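Local coordinates for protein serine protease pet (Escherichia coli, PDB 4OM9) that acts as a secreted autotransporter serine protease and enterotoxin, probably cleaving the host cytoskeletal protein alpha-fodrin, at residues Ile472-Val477 / Phe636-Lys641; Gln517-Asp522 / Leu623-Asn628; Thr119-Asn124 / Gln128-Arg133; Asn180-Ala183 / Gly188-Val191. All coordinates share one frame; numbering follows the deposited sequence.

How the contacts relate
The four contacts form two clusters. Contacts 1 and 2, with centres 7 Å apart, lie near the middle of the chain, where an antiparallel strand pair, 618-622 and 640-644, and the long excursion between them lean on coils of the beta-helix; contact 2 is nested inside the loop closed by contact 1. Both rely on polar side chains, an amide gripping a strand edge in one and a carboxylate taking a hydroxyl in the other. Contacts 3 and 4, centres 13 Å apart and 39 to 48 Å from the centres of contacts 1 and 2, belong to the peripheral protease part. Contact 3 is apolar, contact 4 mainly backbone pairing, and Tyr-123 joins them. All four are partly buried.

Contact 1 (Ile472-Val477 / Phe636-Lys641); sequences IYHGNV and FRQDIK
Gln-638 reaches Ile-472 because its CG lies anti to the backbone N (chi1 -176°) and the chain stays extended beyond it, carrying the amide to the backbone of strand 471-473, part of a coil of the right-handed parallel beta-helix. There the amide behaves like a peptide group of a neighbouring strand. Its OE1 accepts a hydrogen bond from Ile-472 N at 2.9 Å, with a straight N-H...O angle (171°), though the donor is tilted from the carbonyl plane. Its NE2 donates to Ile-472 O at 3.0 Å, meeting a lone pair in the carbonyl plane while the acceptor lies in the plane of the amide. Two bonds to one residue fix the rotation of the amide, and NE2 adds a weak bond to Asp-622. The strand itself pairs through the backbone of Tyr-473 with the next coil, at Ile-497 and Asp-499.

Beside the amide, Ile-472 CG1 comes 3.7 Å from Ile-640 CD1, the two branched chains crossing obliquely; both also touch Tyr-620 in the antiparallel strand pair 618-622/640-644. His-474 sets its ring almost perpendicular to the amide, with ring NE2 4.0 Å from Gln-638 NE2. That ring nitrogen hydrogen-bonds Asp-622, while ND1 has a weak bond to Asp-499, so carboxylates on both sides may favour the protonated imidazole. The bend at His-474 and Gly-475 is tied off locally: Gly-475 N sits over the centre of the Tyr-473 ring, whose OH donates to Asn-476 O at 2.6 Å.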
loop_
_atom_site.group_PDB
_atom_site.type_symbol
_atom_site.label_atom_id
_atom_site.label_comp_id
_atom_site.label_asym_id
_atom_site.label_seq_id
_atom_site.Cartn_x
_atom_site.Cartn_y
_atom_site.Cartn_z
ATOM N N ILE A 472 9.050 5.536 10.777
ATOM C CA ILE A 472 8.095 4.898 9.882
ATOM C C ILE A 472 7.237 3.874 10.624
ATOM O O ILE A 472 7.761 2.958 11.231
ATOM C CB ILE A 472 8.790 4.208 8.697
ATOM C CG1 ILE A 472 9.813 5.151 8.065
ATOM C CG2 ILE A 472 7.751 3.767 7.671
ATOM C CD1 ILE A 472 10.475 4.604 6.794
ATOM N N TYR A 473 5.920 4.055 10.569
ATOM C CA TYR A 473 4.990 3.050 11.051
ATOM C C TYR A 473 4.733 2.107 9.891
ATOM O O TYR A 473 4.209 2.532 8.845
ATOM C CB TYR A 473 3.690 3.681 11.563
ATOM C CG TYR A 473 2.639 2.675 11.993
ATOM C CD1 TYR A 473 2.947 1.653 12.909
ATOM C CD2 TYR A 473 1.332 2.757 11.510
ATOM C CE1 TYR A 473 1.986 0.737 13.304
ATOM C CE2 TYR A 473 0.365 1.847 11.896
ATOM C CZ TYR A 473 0.692 0.840 12.800
ATOM O OH TYR A 473 -0.273 -0.075 13.179
ATOM N N HIS A 474 5.157 0.850 10.058
ATOM C CA HIS A 474 4.988 -0.184 9.052
ATOM C C HIS A 474 3.615 -0.869 9.145
ATOM O O HIS A 474 3.235 -1.616 8.249
ATOM C CB HIS A 474 6.074 -1.252 9.185
ATOM C CG HIS A 474 7.451 -0.822 8.752
ATOM N ND1 HIS A 474 7.736 -0.359 7.481
ATOM C CD2 HIS A 474 8.637 -0.884 9.409
ATOM C CE1 HIS A 474 9.036 -0.109 7.389
ATOM N NE2 HIS A 474 9.601 -0.420 8.540
ATOM N N GLY A 475 2.887 -0.651 10.240
ATOM C CA GLY A 475 1.630 -1.355 10.471
ATOM C C GLY A 475 0.402 -0.649 9.910
ATOM O O GLY A 475 0.519 0.350 9.186
ATOM N N ASN A 476 -0.787 -1.141 10.253
ATOM C CA ASN A 476 -2.008 -0.523 9.744
ATOM C C ASN A 476 -2.871 0.171 10.810
ATOM O O ASN A 476 -2.589 0.109 12.008
ATOM C CB ASN A 476 -2.865 -1.556 9.021
ATOM C CG ASN A 476 -2.055 -2.450 8.118
ATOM O OD1 ASN A 476 -1.481 -1.991 7.132
ATOM N ND2 ASN A 476 -2.000 -3.747 8.453
ATOM N N VAL A 477 -3.908 0.850 10.329
ATOM C CA VAL A 477 -4.961 1.414 11.147
ATOM C C VAL A 477 -6.301 1.141 10.479
ATOM O O VAL A 477 -6.478 1.397 9.278
ATOM C CB VAL A 477 -4.808 2.960 11.342
ATOM C CG1 VAL A 477 -6.002 3.522 12.112
ATOM C CG2 VAL A 477 -3.513 3.295 12.048
ATOM N N PHE A 636 13.407 -2.242 20.054
ATOM C CA PHE A 636 13.040 -1.901 18.690
ATOM C C PHE A 636 14.150 -1.112 18.037
ATOM O O PHE A 636 14.720 -0.210 18.652
ATOM C CB PHE A 636 11.744 -1.109 18.699
ATOM C CG PHE A 636 11.347 -0.552 17.373
ATOM C CD1 PHE A 636 10.579 -1.301 16.490
ATOM C CD2 PHE A 636 11.705 0.740 17.025
ATOM C CE1 PHE A 636 10.187 -0.758 15.283
ATOM C CE2 PHE A 636 11.320 1.283 15.811
ATOM C CZ PHE A 636 10.560 0.541 14.941
ATOM N N ARG A 637 14.447 -1.468 16.792
ATOM C CA ARG A 637 15.483 -0.818 16.002
ATOM C C ARG A 637 14.854 -0.267 14.720
ATOM O O ARG A 637 13.903 -0.850 14.181
ATOM C CB ARG A 637 16.618 -1.814 15.688
ATOM C CG ARG A 637 16.476 -2.528 14.331
ATOM C CD ARG A 637 16.571 -4.056 14.342
ATOM N NE ARG A 637 17.939 -4.551 14.207
ATOM C CZ ARG A 637 18.273 -5.770 13.780
ATOM N NH1 ARG A 637 17.346 -6.640 13.400
ATOM N NH2 ARG A 637 19.548 -6.114 13.715
ATOM N N GLN A 638 15.350 0.874 14.246
ATOM C CA GLN A 638 14.924 1.402 12.949
ATOM C C GLN A 638 16.009 2.303 12.382
ATOM O O GLN A 638 16.633 3.061 13.111
ATOM C CB GLN A 638 13.588 2.161 13.052
ATOM C CG GLN A 638 13.045 2.649 11.686
ATOM C CD GLN A 638 11.573 3.098 11.730
ATOM O OE1 GLN A 638 11.251 4.233 12.123
ATOM N NE2 GLN A 638 10.680 2.215 11.299
ATOM N N ASP A 639 16.253 2.177 11.081
ATOM C CA ASP A 639 17.252 2.981 10.390
ATOM C C ASP A 639 16.698 3.378 9.036
ATOM O O ASP A 639 16.451 2.538 8.175
ATOM C CB ASP A 639 18.571 2.223 10.222
ATOM C CG ASP A 639 19.707 3.125 9.771
ATOM O OD1 ASP A 639 19.458 4.312 9.490
ATOM O OD2 ASP A 639 20.856 2.656 9.702
ATOM N N ILE A 640 16.516 4.676 8.858
ATOM C CA ILE A 640 15.774 5.187 7.728
ATOM C C ILE A 640 16.673 5.809 6.672
ATOM O O ILE A 640 17.562 6.598 6.983
ATOM C CB ILE A 640 14.736 6.219 8.196
ATOM C CG1 ILE A 640 13.650 5.519 9.004
ATOM C CG2 ILE A 640 14.108 6.927 7.013
ATOM C CD1 ILE A 640 12.780 6.470 9.736
ATOM N N LYS A 641 16.443 5.432 5.421
ATOM C CA LYS A 641 17.059 6.139 4.302
ATOM C C LYS A 641 15.987 6.727 3.399
ATOM O O LYS A 641 14.876 6.202 3.289
ATOM C CB LYS A 641 17.983 5.217 3.500
ATOM C CG LYS A 641 19.222 4.809 4.275
ATOM C CD LYS A 641 20.006 6.043 4.720
ATOM C CE LYS A 641 20.764 5.794 6.023
ATOM N NZ LYS A 641 21.779 4.714 5.907
#

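Contact 2 (Gln517-Asp522 / Leu623-Asn628); sequences QGHATD and LYSGKN
Ser-625 and Asp-522 meet where a type II beta turn, Tyr-624 to Lys-627, comes against the end of strand 514-520 of the beta-helix. The turn belongs to the loop that follows strand 618-622. The tight part is a cluster of three polar side chains. Ser-625 OG, set anti to its own backbone N (chi1 173°), points at the carboxylate and donates to Asp-522 OD1; the modelled separation of 2.5 Å is very short and its exact value doubtful. The same hydroxyl lies at the edge of the His-519 ring, near its plane, 3.1 Å from CE1. His-519 closes the group by giving NE2 to Asp-522 OD2 at 3.0 Å, the carboxylate oxygen lying in the ring plane but being met from above the carboxylate plane. The two oxygens of Asp-522 thus serve different donors, which fixes the carboxylate's rotation. With ND1 of His-519 hydrogen-bonded to Asp-499, the imidazole is held between two carboxylates and may well be charged.

Away from this cluster the contact thins quickly. Gly-626 adds little, its N staying 4.4 Å from Asp-522 OD1, and its left-handed backbone (phi 81°) suits the third place of a type II turn. Lys-627, partly exposed, takes no part across the contact; its chain runs past Ile-525 and Thr-528 to a long, weak ion pair with Asp-169 of the protease region. The turn is closed by Lys-627 N donating to Tyr-624 O at 2.8 Å.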
loop_
_atom_site.group_PDB
_atom_site.type_symbol
_atom_site.label_atom_id
_atom_site.label_comp_id
_atom_site.label_asym_id
_atom_site.label_seq_id
_atom_site.Cartn_x
_atom_site.Cartn_y
_atom_site.Cartn_z
ATOM N N GLN A 517 3.055 6.897 1.901
ATOM C CA GLN A 517 3.760 6.258 0.797
ATOM C C GLN A 517 3.531 4.766 0.806
ATOM O O GLN A 517 3.102 4.207 1.824
ATOM C CB GLN A 517 5.268 6.533 0.875
ATOM C CG GLN A 517 5.934 5.873 2.086
ATOM C CD GLN A 517 7.448 5.740 1.945
ATOM O OE1 GLN A 517 8.173 6.737 1.847
ATOM N NE2 GLN A 517 7.933 4.491 1.961
ATOM N N GLY A 518 3.855 4.118 -0.315
ATOM C CA GLY A 518 3.847 2.669 -0.376
ATOM C C GLY A 518 5.003 2.049 0.401
ATOM O O GLY A 518 5.841 2.745 0.983
ATOM N N HIS A 519 5.066 0.727 0.402
ATOM C CA HIS A 519 6.126 0.043 1.132
ATOM C C HIS A 519 7.015 -0.746 0.178
ATOM O O HIS A 519 6.531 -1.539 -0.649
ATOM C CB HIS A 519 5.534 -0.879 2.222
ATOM C CG HIS A 519 6.538 -1.798 2.853
ATOM N ND1 HIS A 519 7.513 -1.355 3.730
ATOM C CD2 HIS A 519 6.721 -3.138 2.738
ATOM C CE1 HIS A 519 8.253 -2.381 4.111
ATOM N NE2 HIS A 519 7.790 -3.475 3.527
ATOM N N ALA A 520 8.317 -0.496 0.266
ATOM C CA ALA A 520 9.273 -1.212 -0.567
ATOM C C ALA A 520 9.303 -2.655 -0.082
ATOM O O ALA A 520 9.484 -2.916 1.120
ATOM C CB ALA A 520 10.655 -0.581 -0.494
ATOM N N THR A 521 9.082 -3.588 -0.996
ATOM C CA THR A 521 8.972 -4.995 -0.603
ATOM C C THR A 521 10.254 -5.455 0.078
ATOM O O THR A 521 11.338 -5.187 -0.384
ATOM C CB THR A 521 8.619 -5.846 -1.821
ATOM O OG1 THR A 521 7.273 -5.530 -2.203
ATOM C CG2 THR A 521 8.731 -7.356 -1.515
ATOM N N ASP A 522 10.130 -6.084 1.231
ATOM C CA ASP A 522 11.318 -6.596 1.923
ATOM C C ASP A 522 11.886 -7.844 1.245
ATOM O O ASP A 522 11.139 -8.703 0.775
ATOM C CB ASP A 522 11.008 -6.926 3.392
ATOM C CG ASP A 522 10.419 -5.752 4.147
ATOM O OD1 ASP A 522 11.147 -4.759 4.334
ATOM O OD2 ASP A 522 9.246 -5.823 4.568
ATOM N N LEU A 623 16.019 0.197 6.782
ATOM C CA LEU A 623 17.008 -0.854 6.658
ATOM C C LEU A 623 16.758 -2.075 7.578
ATOM O O LEU A 623 17.398 -3.119 7.412
ATOM C CB LEU A 623 18.394 -0.290 6.921
ATOM C CG LEU A 623 18.856 0.702 5.845
ATOM C CD1 LEU A 623 20.258 1.221 6.141
ATOM C CD2 LEU A 623 18.790 0.061 4.450
ATOM N N TYR A 624 15.833 -1.955 8.529
ATOM C CA TYR A 624 15.499 -3.087 9.379
ATOM C C TYR A 624 14.027 -3.399 9.315
ATOM O O TYR A 624 13.478 -4.077 10.202
ATOM C CB TYR A 624 15.896 -2.836 10.823
ATOM C CG TYR A 624 17.369 -2.644 11.035
ATOM C CD1 TYR A 624 18.251 -3.714 10.909
ATOM C CD2 TYR A 624 17.885 -1.400 11.383
ATOM C CE1 TYR A 624 19.611 -3.551 11.116
ATOM C CE2 TYR A 624 19.247 -1.222 11.580
ATOM C CZ TYR A 624 20.104 -2.305 11.448
ATOM O OH TYR A 624 21.456 -2.142 11.654
ATOM N N SER A 625 13.390 -2.906 8.267
ATOM C CA SER A 625 12.030 -3.298 7.942
ATOM C C SER A 625 11.870 -4.834 7.982
ATOM O O SER A 625 12.681 -5.573 7.411
ATOM C CB SER A 625 11.669 -2.751 6.555
ATOM O OG SER A 625 10.421 -3.242 6.127
ATOM N N GLY A 626 10.839 -5.313 8.666
ATOM C CA GLY A 626 10.600 -6.734 8.743
ATOM C C GLY A 626 11.462 -7.414 9.783
ATOM O O GLY A 626 11.192 -8.548 10.153
ATOM N N LYS A 627 12.498 -6.739 10.270
ATOM C CA LYS A 627 13.290 -7.288 11.379
ATOM C C LYS A 627 13.594 -6.213 12.436
ATOM O O LYS A 627 14.739 -6.045 12.872
ATOM C CB LYS A 627 14.589 -7.923 10.843
ATOM C CG LYS A 627 15.416 -7.044 9.933
ATOM C CD LYS A 627 16.216 -7.885 8.942
ATOM C CE LYS A 627 17.671 -8.029 9.357
ATOM N NZ LYS A 627 18.420 -8.931 8.410
ATOM N N ASN A 628 12.557 -5.477 12.832
ATOM C CA ASN A 628 12.706 -4.352 13.750
ATOM C C ASN A 628 12.761 -4.746 15.235
ATOM O O ASN A 628 13.230 -3.972 16.069
ATOM C CB ASN A 628 11.555 -3.363 13.547
ATOM C CG ASN A 628 11.555 -2.731 12.163
ATOM O OD1 ASN A 628 10.730 -3.073 11.320
ATOM N ND2 ASN A 628 12.469 -1.789 11.934
#

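Contact 3 (Thr119-Asn124 / Gln128-Arg133); sequences TSFNYN and QNIIDR
The loop running into helix 127-134 of the protease part folds back on the helix's first turns, and Ile-130 is the helix side chain that touches the loop. Its CG2, anti to the backbone N, meets the rim of the Phe-121 ring rather than its face: CE1 lies 4.1 Å away, with the methyl near the ring plane, and the two side chains cross at about a right angle. Its other branch ends in CD1, which rests against the backbone of the loop, 4.0 Å from Asn-122 O and 4.1 Å from Tyr-123 O. These are van der Waals contacts; no hydrogen bond joins the two segments.

The loop keeps its shape at this point through an Asx turn, in which Asn-124 N donates to Asn-122 OD1 at 3.1 Å from above the carbonyl plane. The surroundings belong to the chymotrypsin-like fold expected of this peptidase clan: Phe-121 packs on Val-223 and Leu-225 of strand 221-232, and Tyr-123, whose CB points away from the helix, makes a short hydrogen bond through its OH to Leu-181 O. One turn further along the helix, Arg-133 NH1 forms a salt bridge with Asp-216 OD1.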
loop_
_atom_site.group_PDB
_atom_site.type_symbol
_atom_site.label_atom_id
_atom_site.label_comp_id
_atom_site.label_asym_id
_atom_site.label_seq_id
_atom_site.Cartn_x
_atom_site.Cartn_y
_atom_site.Cartn_z
ATOM N N THR A 119 0.666 -31.854 10.547
ATOM C CA THR A 119 1.230 -33.192 10.740
ATOM C C THR A 119 0.332 -34.319 10.228
ATOM O O THR A 119 0.341 -35.412 10.783
ATOM C CB THR A 119 1.492 -33.478 12.247
ATOM O OG1 THR A 119 0.322 -33.123 12.998
ATOM C CG2 THR A 119 2.675 -32.674 12.765
ATOM N N SER A 120 -0.442 -34.066 9.179
ATOM C CA SER A 120 -1.368 -35.083 8.688
ATOM C C SER A 120 -0.787 -36.014 7.594
ATOM O O SER A 120 -1.545 -36.651 6.855
ATOM C CB SER A 120 -2.626 -34.408 8.155
ATOM O OG SER A 120 -2.331 -33.754 6.934
ATOM N N PHE A 121 0.537 -36.093 7.473
ATOM C CA PHE A 121 1.112 -37.031 6.515
ATOM C C PHE A 121 1.077 -38.476 7.031
ATOM O O PHE A 121 1.552 -38.767 8.118
ATOM C CB PHE A 121 2.551 -36.673 6.149
ATOM C CG PHE A 121 3.153 -37.630 5.150
ATOM C CD1 PHE A 121 2.701 -37.646 3.837
ATOM C CD2 PHE A 121 4.125 -38.535 5.532
ATOM C CE1 PHE A 121 3.217 -38.531 2.927
ATOM C CE2 PHE A 121 4.654 -39.425 4.620
ATOM C CZ PHE A 121 4.197 -39.430 3.311
ATOM N N ASN A 122 0.523 -39.377 6.229
ATOM C CA ASN A 122 0.397 -40.780 6.622
ATOM C C ASN A 122 1.216 -41.704 5.737
ATOM O O ASN A 122 0.734 -42.174 4.705
ATOM C CB ASN A 122 -1.065 -41.210 6.588
ATOM C CG ASN A 122 -1.291 -42.532 7.268
ATOM O OD1 ASN A 122 -0.346 -43.271 7.541
ATOM N ND2 ASN A 122 -2.550 -42.844 7.550
ATOM N N TYR A 123 2.441 -41.990 6.163
ATOM C CA TYR A 123 3.356 -42.826 5.392
ATOM C C TYR A 123 2.832 -44.237 5.133
ATOM O O TYR A 123 3.344 -44.933 4.268
ATOM C CB TYR A 123 4.708 -42.923 6.106
ATOM C CG TYR A 123 5.851 -43.397 5.218
ATOM C CD1 TYR A 123 6.047 -42.849 3.951
ATOM C CD2 TYR A 123 6.761 -44.351 5.669
ATOM C CE1 TYR A 123 7.107 -43.255 3.140
ATOM C CE2 TYR A 123 7.819 -44.763 4.875
ATOM C CZ TYR A 123 7.986 -44.215 3.601
ATOM O OH TYR A 123 9.039 -44.615 2.820
ATOM N N ASN A 124 1.819 -44.655 5.886
ATOM C CA ASN A 124 1.320 -46.023 5.819
ATOM C C ASN A 124 0.200 -46.231 4.816
ATOM O O ASN A 124 -0.366 -47.322 4.731
ATOM C CB ASN A 124 0.842 -46.469 7.193
ATOM C CG ASN A 124 1.938 -46.420 8.215
ATOM O OD1 ASN A 124 3.108 -46.634 7.894
ATOM N ND2 ASN A 124 1.576 -46.117 9.455
ATOM N N GLN A 128 -0.053 -45.523 -4.390
ATOM C CA GLN A 128 -0.989 -44.838 -5.273
ATOM C C GLN A 128 -1.796 -43.743 -4.537
ATOM O O GLN A 128 -2.047 -42.676 -5.098
ATOM C CB GLN A 128 -1.935 -45.835 -5.934
ATOM C CG GLN A 128 -2.779 -45.228 -7.057
ATOM C CD GLN A 128 -1.950 -44.626 -8.184
ATOM O OE1 GLN A 128 -1.348 -45.343 -9.005
ATOM N NE2 GLN A 128 -1.927 -43.293 -8.244
ATOM N N ASN A 129 -2.189 -44.013 -3.293
ATOM C CA ASN A 129 -2.969 -43.066 -2.504
ATOM C C ASN A 129 -2.171 -41.801 -2.198
ATOM O O ASN A 129 -2.688 -40.687 -2.270
ATOM C CB ASN A 129 -3.445 -43.705 -1.194
ATOM C CG ASN A 129 -4.802 -44.385 -1.328
ATOM O OD1 ASN A 129 -5.341 -44.530 -2.428
ATOM N ND2 ASN A 129 -5.354 -44.812 -0.199
ATOM N N ILE A 130 -0.905 -41.992 -1.862
ATOM C CA ILE A 130 -0.014 -40.885 -1.568
ATOM C C ILE A 130 0.251 -40.040 -2.829
ATOM O O ILE A 130 0.296 -38.804 -2.776
ATOM C CB ILE A 130 1.301 -41.416 -0.962
ATOM C CG1 ILE A 130 0.989 -42.190 0.323
ATOM C CG2 ILE A 130 2.270 -40.298 -0.680
ATOM C CD1 ILE A 130 2.217 -42.663 1.071
ATOM N N ILE A 131 0.405 -40.717 -3.960
ATOM C CA ILE A 131 0.627 -40.050 -5.230
ATOM C C ILE A 131 -0.576 -39.188 -5.597
ATOM O O ILE A 131 -0.418 -38.024 -5.953
ATOM C CB ILE A 131 0.910 -41.065 -6.357
ATOM C CG1 ILE A 131 2.274 -41.727 -6.136
ATOM C CG2 ILE A 131 0.836 -40.381 -7.738
ATOM C CD1 ILE A 131 2.455 -43.028 -6.858
ATOM N N ASP A 132 -1.775 -39.748 -5.473
ATOM C CA ASP A 132 -2.997 -39.016 -5.783
ATOM C C ASP A 132 -3.260 -37.851 -4.806
ATOM O O ASP A 132 -3.780 -36.815 -5.217
ATOM C CB ASP A 132 -4.183 -39.985 -5.821
ATOM C CG ASP A 132 -4.129 -40.933 -7.038
ATOM O OD1 ASP A 132 -3.665 -40.500 -8.121
ATOM O OD2 ASP A 132 -4.538 -42.112 -6.923
ATOM N N ARG A 133 -2.873 -38.001 -3.535
ATOM C CA ARG A 133 -3.098 -36.949 -2.544
ATOM C C ARG A 133 -2.079 -35.810 -2.647
ATOM O O ARG A 133 -2.410 -34.648 -2.415
ATOM C CB ARG A 133 -3.072 -37.522 -1.115
ATOM C CG ARG A 133 -3.218 -36.441 -0.035
ATOM C CD ARG A 133 -3.526 -36.994 1.347
ATOM N NE ARG A 133 -4.752 -37.782 1.376
ATOM C CZ ARG A 133 -5.972 -37.259 1.402
ATOM N NH1 ARG A 133 -6.129 -35.944 1.387
ATOM N NH2 ARG A 133 -7.036 -38.050 1.434
#

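Contact 4 (Asn180-Ala183 / Gly188-Val191); sequences NLRA and GNKV
Ala-183, Val-191 and Asn-189 carry most of this contact, the end of a beta hairpin made by strands 172-185 and 188-195 in the chymotrypsin-like protease part. Ala-183 faces Lys-190 as an antiparallel hydrogen-bonded pair: Ala-183 N donates to Lys-190 O at 2.8 Å and Lys-190 N to Ala-183 O at 3.0 Å. The Ala-183 methyl shares a face of the sheet with the Lys-190 side chain, whose NZ goes on to Asn-100 OD1 and Thr-185 OG1.

At Val-191 the ladder is interrupted; pairing resumes between Asn-180 and Glu-192. The opposite strand turns a corner at Leu-181 and Arg-182, where Asn-180 OD1 accepts from Arg-182 N at 3.0 Å in an Asx turn. Val-191 CG2, anti to its carbonyl carbon, lies close to Leu-181 O at 3.3 Å, and Val-191 CA makes a CA-H...O contact with Asn-180 O at 3.4 Å.

Asn-189 lies towards the hairpin end. Its CA makes a second CA-H...O contact, with Ala-183 O, while its amide extends alongside Arg-182, ND2 lying 3.9 Å from Arg-182 CB. The arginine chain bends at chi3 (82°), and its guanidinium is held by a cation-pi contact with Tyr-123 and an NH1 bond to Asn-127 OD1; NH2 is modelled implausibly close to Tyr-123 O. A water joins the two side chains, accepting from Asn-189 ND2 at 2.8 Å and from Arg-182 NE at 3.2 Å.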
loop_
_atom_site.group_PDB
_atom_site.type_symbol
_atom_site.label_atom_id
_atom_site.label_comp_id
_atom_site.label_asym_id
_atom_site.label_seq_id
_atom_site.Cartn_x
_atom_site.Cartn_y
_atom_site.Cartn_z
ATOM N N ASN A 180 11.968 -41.754 -4.865
ATOM C CA ASN A 180 11.554 -43.015 -4.250
ATOM C C ASN A 180 10.814 -42.792 -2.938
ATOM O O ASN A 180 11.415 -42.438 -1.918
ATOM C CB ASN A 180 12.763 -43.932 -4.010
ATOM C CG ASN A 180 12.373 -45.402 -3.874
ATOM O OD1 ASN A 180 11.208 -45.729 -3.627
ATOM N ND2 ASN A 180 13.354 -46.299 -4.046
ATOM N N LEU A 181 9.509 -43.029 -2.966
ATOM C CA LEU A 181 8.679 -42.985 -1.776
ATOM C C LEU A 181 9.136 -43.946 -0.698
ATOM O O LEU A 181 8.974 -43.666 0.469
ATOM C CB LEU A 181 7.226 -43.283 -2.127
ATOM C CG LEU A 181 6.398 -42.077 -2.565
ATOM C CD1 LEU A 181 4.974 -42.504 -2.922
ATOM C CD2 LEU A 181 6.411 -41.007 -1.461
ATOM N N ARG A 182 9.677 -45.096 -1.087
ATOM C CA ARG A 182 10.098 -46.084 -0.104
ATOM C C ARG A 182 11.473 -46.631 -0.451
ATOM O O ARG A 182 11.605 -47.753 -0.955
ATOM C CB ARG A 182 9.079 -47.232 0.004
ATOM C CG ARG A 182 7.649 -46.868 -0.423
ATOM C CD ARG A 182 6.576 -47.704 0.277
ATOM N NE ARG A 182 6.291 -47.157 1.589
ATOM C CZ ARG A 182 5.189 -46.493 1.921
ATOM N NH1 ARG A 182 4.213 -46.305 1.047
ATOM N NH2 ARG A 182 5.057 -46.039 3.157
ATOM N N ALA A 183 12.494 -45.822 -0.181
ATOM C CA ALA A 183 13.884 -46.240 -0.332
ATOM C C ALA A 183 14.328 -47.142 0.827
ATOM O O ALA A 183 14.063 -46.835 1.992
ATOM C CB ALA A 183 14.786 -45.031 -0.426
ATOM N N GLY A 188 15.323 -48.288 8.149
ATOM C CA GLY A 188 13.962 -48.483 7.684
ATOM C C GLY A 188 13.688 -47.707 6.401
ATOM O O GLY A 188 14.570 -47.038 5.858
ATOM N N ASN A 189 12.459 -47.806 5.907
ATOM C CA ASN A 189 12.071 -47.130 4.679
ATOM C C ASN A 189 12.067 -45.597 4.785
ATOM O O ASN A 189 11.562 -45.037 5.764
ATOM C CB ASN A 189 10.700 -47.623 4.243
ATOM C CG ASN A 189 10.779 -48.946 3.512
ATOM O OD1 ASN A 189 11.870 -49.479 3.297
ATOM N ND2 ASN A 189 9.627 -49.480 3.121
ATOM N N LYS A 190 12.629 -44.933 3.773
ATOM C CA LYS A 190 12.762 -43.482 3.773
ATOM C C LYS A 190 12.458 -42.876 2.410
ATOM O O LYS A 190 12.738 -43.466 1.370
ATOM C CB LYS A 190 14.175 -43.066 4.207
ATOM C CG LYS A 190 14.505 -43.313 5.691
ATOM C CD LYS A 190 15.870 -42.717 6.030
ATOM C CE LYS A 190 16.225 -42.908 7.479
ATOM N NZ LYS A 190 16.292 -44.368 7.828
ATOM N N VAL A 191 11.906 -41.670 2.418
ATOM C CA VAL A 191 11.576 -40.990 1.182
ATOM C C VAL A 191 12.834 -40.388 0.589
ATOM O O VAL A 191 13.660 -39.811 1.287
ATOM C CB VAL A 191 10.507 -39.927 1.407
ATOM C CG1 VAL A 191 10.334 -39.041 0.167
ATOM C CG2 VAL A 191 9.204 -40.597 1.771
HETATM O O HOH W 1 7.259 -48.503 4.276
#